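PDB 4KG7: peptidase S8 and S53, subtilisin, kexin, sedolisin from Mycobacterium smegmatis, which probably cleaves protein substrates as a subtilisin-like serine endopeptidase, the mycosin MycP3 of the ESX-3 type VII secretion system. Local coordinates for residues I33-L38 with G300-L305. Sequence-based numbering, arbitrary orientation.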
ATOM      1  N   ILE A  33      -4.053  -3.075 -19.310  1.00 14.72           N
ATOM      2  CA  ILE A  33      -2.594  -3.030 -19.338  1.00 15.63           C
ATOM      3  C   ILE A  33      -2.089  -4.275 -18.613  1.00 14.45           C
ATOM      4  O   ILE A  33      -2.695  -4.734 -17.637  1.00 14.20           O
ATOM      5  CB  ILE A  33      -2.130  -1.754 -18.556  1.00 17.21           C
ATOM      6  CG1 ILE A  33      -2.566  -0.517 -19.334  1.00 18.75           C
ATOM      7  CG2 ILE A  33      -0.634  -1.705 -18.304  1.00 18.02           C
ATOM      8  CD1 ILE A  33      -2.228  -0.611 -20.780  1.00 19.78           C
ATOM      9  N   THR A  34      -0.976  -4.812 -19.083  1.00 14.02           N
ATOM     10  CA  THR A  34      -0.198  -5.778 -18.355  1.00 13.43           C
ATOM     11  C   THR A  34       1.226  -5.277 -18.173  1.00 12.55           C
ATOM     12  O   THR A  34       1.742  -4.533 -19.026  1.00 13.10           O
ATOM     13  CB  THR A  34      -0.169  -7.141 -19.045  1.00 14.15           C
ATOM     14  OG1 THR A  34       0.376  -7.018 -20.369  1.00 15.51           O
ATOM     15  CG2 THR A  34      -1.588  -7.720 -19.133  1.00 14.38           C
ATOM     16  N   THR A  35       1.853  -5.696 -17.079  1.00 11.21           N
ATOM     17  CA  THR A  35       3.270  -5.411 -16.840  1.00 10.62           C
ATOM     18  C   THR A  35       4.165  -6.337 -17.666  1.00 11.10           C
ATOM     19  O   THR A  35       3.786  -7.468 -17.962  1.00 12.13           O
ATOM     20  CB  THR A  35       3.603  -5.555 -15.343  1.00  9.71           C
ATOM     21  OG1 THR A  35       3.150  -6.832 -14.861  1.00  9.05           O
ATOM     22  CG2 THR A  35       2.925  -4.495 -14.551  1.00  9.28           C
ATOM     23  N   SER A  36       5.337  -5.847 -18.033  1.00 11.23           N
ATOM     24  CA  SER A  36       6.198  -6.490 -19.016  1.00 11.73           C
ATOM     25  C   SER A  36       7.640  -6.501 -18.509  1.00 11.11           C
ATOM     26  O   SER A  36       7.964  -5.895 -17.499  1.00 10.55           O
ATOM     27  CB  SER A  36       6.160  -5.716 -20.381  1.00 12.70           C
ATOM     28  OG  SER A  36       4.830  -5.609 -20.886  1.00 14.84           O
ATOM     29  N   VAL A  37       8.495  -7.181 -19.258  1.00 11.04           N
ATOM     30  CA  VAL A  37       9.934  -7.178 -18.991  1.00 10.92           C
ATOM     31  C   VAL A  37      10.615  -6.018 -19.722  1.00 11.05           C
ATOM     32  O   VAL A  37      10.513  -5.887 -20.928  1.00 11.15           O
ATOM     33  CB  VAL A  37      10.565  -8.536 -19.367  1.00 11.50           C
ATOM     34  CG1 VAL A  37      12.064  -8.551 -19.159  1.00 11.79           C
ATOM     35  CG2 VAL A  37       9.932  -9.652 -18.541  1.00 11.40           C
ATOM     36  N   LEU A  38      11.383  -5.225 -18.975  1.00 10.71           N
ATOM     37  CA  LEU A  38      12.135  -4.126 -19.539  1.00 11.15           C
ATOM     38  C   LEU A  38      13.325  -4.673 -20.324  1.00 11.66           C
ATOM     39  O   LEU A  38      14.141  -5.377 -19.754  1.00 11.51           O
ATOM     40  CB  LEU A  38      12.610  -3.236 -18.384  1.00 11.05           C
ATOM     41  CG  LEU A  38      13.279  -1.922 -18.747  1.00 11.69           C
ATOM     42  CD1 LEU A  38      12.301  -1.031 -19.509  1.00 11.92           C
ATOM     43  CD2 LEU A  38      13.755  -1.267 -17.453  1.00 11.65           C
ATOM     44  N   GLY A 300       4.331 -14.709 -15.192  1.00 13.95           N
ATOM     45  CA  GLY A 300       5.736 -14.746 -14.853  1.00 13.53           C
ATOM     46  C   GLY A 300       6.174 -13.440 -14.248  1.00 12.42           C
ATOM     47  O   GLY A 300       5.347 -12.629 -13.802  1.00 12.64           O
ATOM     48  N   LEU A 301       7.476 -13.227 -14.226  1.00 11.77           N
ATOM     49  CA  LEU A 301       8.046 -12.008 -13.652  1.00 10.93           C
ATOM     50  C   LEU A 301       8.002 -10.824 -14.606  1.00 10.47           C
ATOM     51  O   LEU A 301       8.148 -10.978 -15.823  1.00 11.37           O
ATOM     52  CB  LEU A 301       9.488 -12.237 -13.220  1.00 11.27           C
ATOM     53  CG  LEU A 301       9.751 -13.360 -12.227  1.00 11.63           C
ATOM     54  CD1 LEU A 301      11.228 -13.301 -11.853  1.00 11.89           C
ATOM     55  CD2 LEU A 301       8.909 -13.208 -10.981  1.00 11.35           C
ATOM     56  N   SER A 302       7.768  -9.645 -14.035  1.00  9.55           N
ATOM     57  CA  SER A 302       7.783  -8.389 -14.810  1.00  9.22           C
ATOM     58  C   SER A 302       8.375  -7.258 -14.001  1.00  8.80           C
ATOM     59  O   SER A 302       8.498  -7.321 -12.778  1.00  8.38           O
ATOM     60  CB  SER A 302       6.371  -7.996 -15.250  1.00  9.13           C
ATOM     61  OG  SER A 302       5.589  -7.853 -14.081  1.00  8.62           O
ATOM     62  N   ASN A 303       8.787  -6.219 -14.696  1.00  8.86           N
ATOM     63  CA  ASN A 303       9.501  -5.108 -14.084  1.00  8.89           C
ATOM     64  C   ASN A 303       9.320  -3.799 -14.835  1.00  9.22           C
ATOM     65  O   ASN A 303      10.146  -2.911 -14.741  1.00  9.20           O
ATOM     66  CB  ASN A 303      10.973  -5.463 -13.876  1.00  8.98           C
ATOM     67  CG  ASN A 303      11.737  -5.640 -15.177  1.00  9.59           C
ATOM     68  OD1 ASN A 303      11.150  -5.698 -16.234  1.00 10.08           O
ATOM     69  ND2 ASN A 303      13.040  -5.792 -15.081  1.00  9.94           N
ATOM     70  N   ALA A 304       8.238  -3.684 -15.599  1.00  9.93           N
ATOM     71  CA  ALA A 304       8.002  -2.473 -16.388  1.00 10.57           C
ATOM     72  C   ALA A 304       6.547  -2.287 -16.738  1.00 11.23           C
ATOM     73  O   ALA A 304       5.785  -3.243 -16.779  1.00 10.63           O
ATOM     74  CB  ALA A 304       8.827  -2.477 -17.667  1.00 11.37           C
ATOM     75  N   LEU A 305       6.218  -1.037 -17.044  1.00 12.35           N
ATOM     76  CA  LEU A 305       4.927  -0.615 -17.585  1.00 14.22           C
ATOM     77  C   LEU A 305       5.130   0.358 -18.707  1.00 15.24           C
ATOM     78  O   LEU A 305       6.126   1.047 -18.730  1.00 14.60           O
ATOM     79  CB  LEU A 305       4.163   0.177 -16.549  1.00 15.25           C
ATOM     80  CG  LEU A 305       3.435  -0.633 -15.540  1.00 16.28           C
ATOM     81  CD1 LEU A 305       3.130   0.250 -14.334  1.00 16.09           C
ATOM     82  CD2 LEU A 305       2.169  -1.159 -16.185  1.00 17.42           C
TER
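S36 meets N303 and A304 together, the signature of a classic beta bulge: one residue on the 33-38 loop faces two on the strand. S36 and A304 form one antiparallel hydrogen-bonded pair, S36 N donating to A304 O at 2.9 Å, and N303 N, from the extra residue of the bulge, gives a nearly straight bond to S36 O (169° at the hydrogen). Side chains extend the grip on both flanks. Beyond S36, the amide oxygen OD1 of N303 takes the N-H of L38 at 2.8 Å, with the donor only 15° from the amide plane; the side chain thus stands in for a backbone carbonyl beyond the single bridge. CG of N303 sits between its backbone N and carbonyl carbon, and a chi2 of -11° sets the amide so that OD1 meets L38 N. Before S36, the hydroxyls of T35 and S302 share a hydrogen bond, OG1 to OG 2.8 Å. Apolar contacts close each end. CD2 of L305 lies 3.6 Å from CG2 of I33, the two side chains crossing at about a right angle, and also rests on the T35 methyl CG2, while CB of A304 packs against CB of L38 at 3.9 Å. In the second shell, T41 OG1 bonds both N303 ND2 and L38 O, fixing the amide's other end, and N295 binds T35 N and I33 O. The loop between strand 26-28 and helix 48-53 is thereby fastened to the middle strand, 301-306, of a small antiparallel sheet, whose strand 312-314 contributes L312 against S36, L38 and A304; L305 lies near the predicted catalytic H104, which begins helix 104-113.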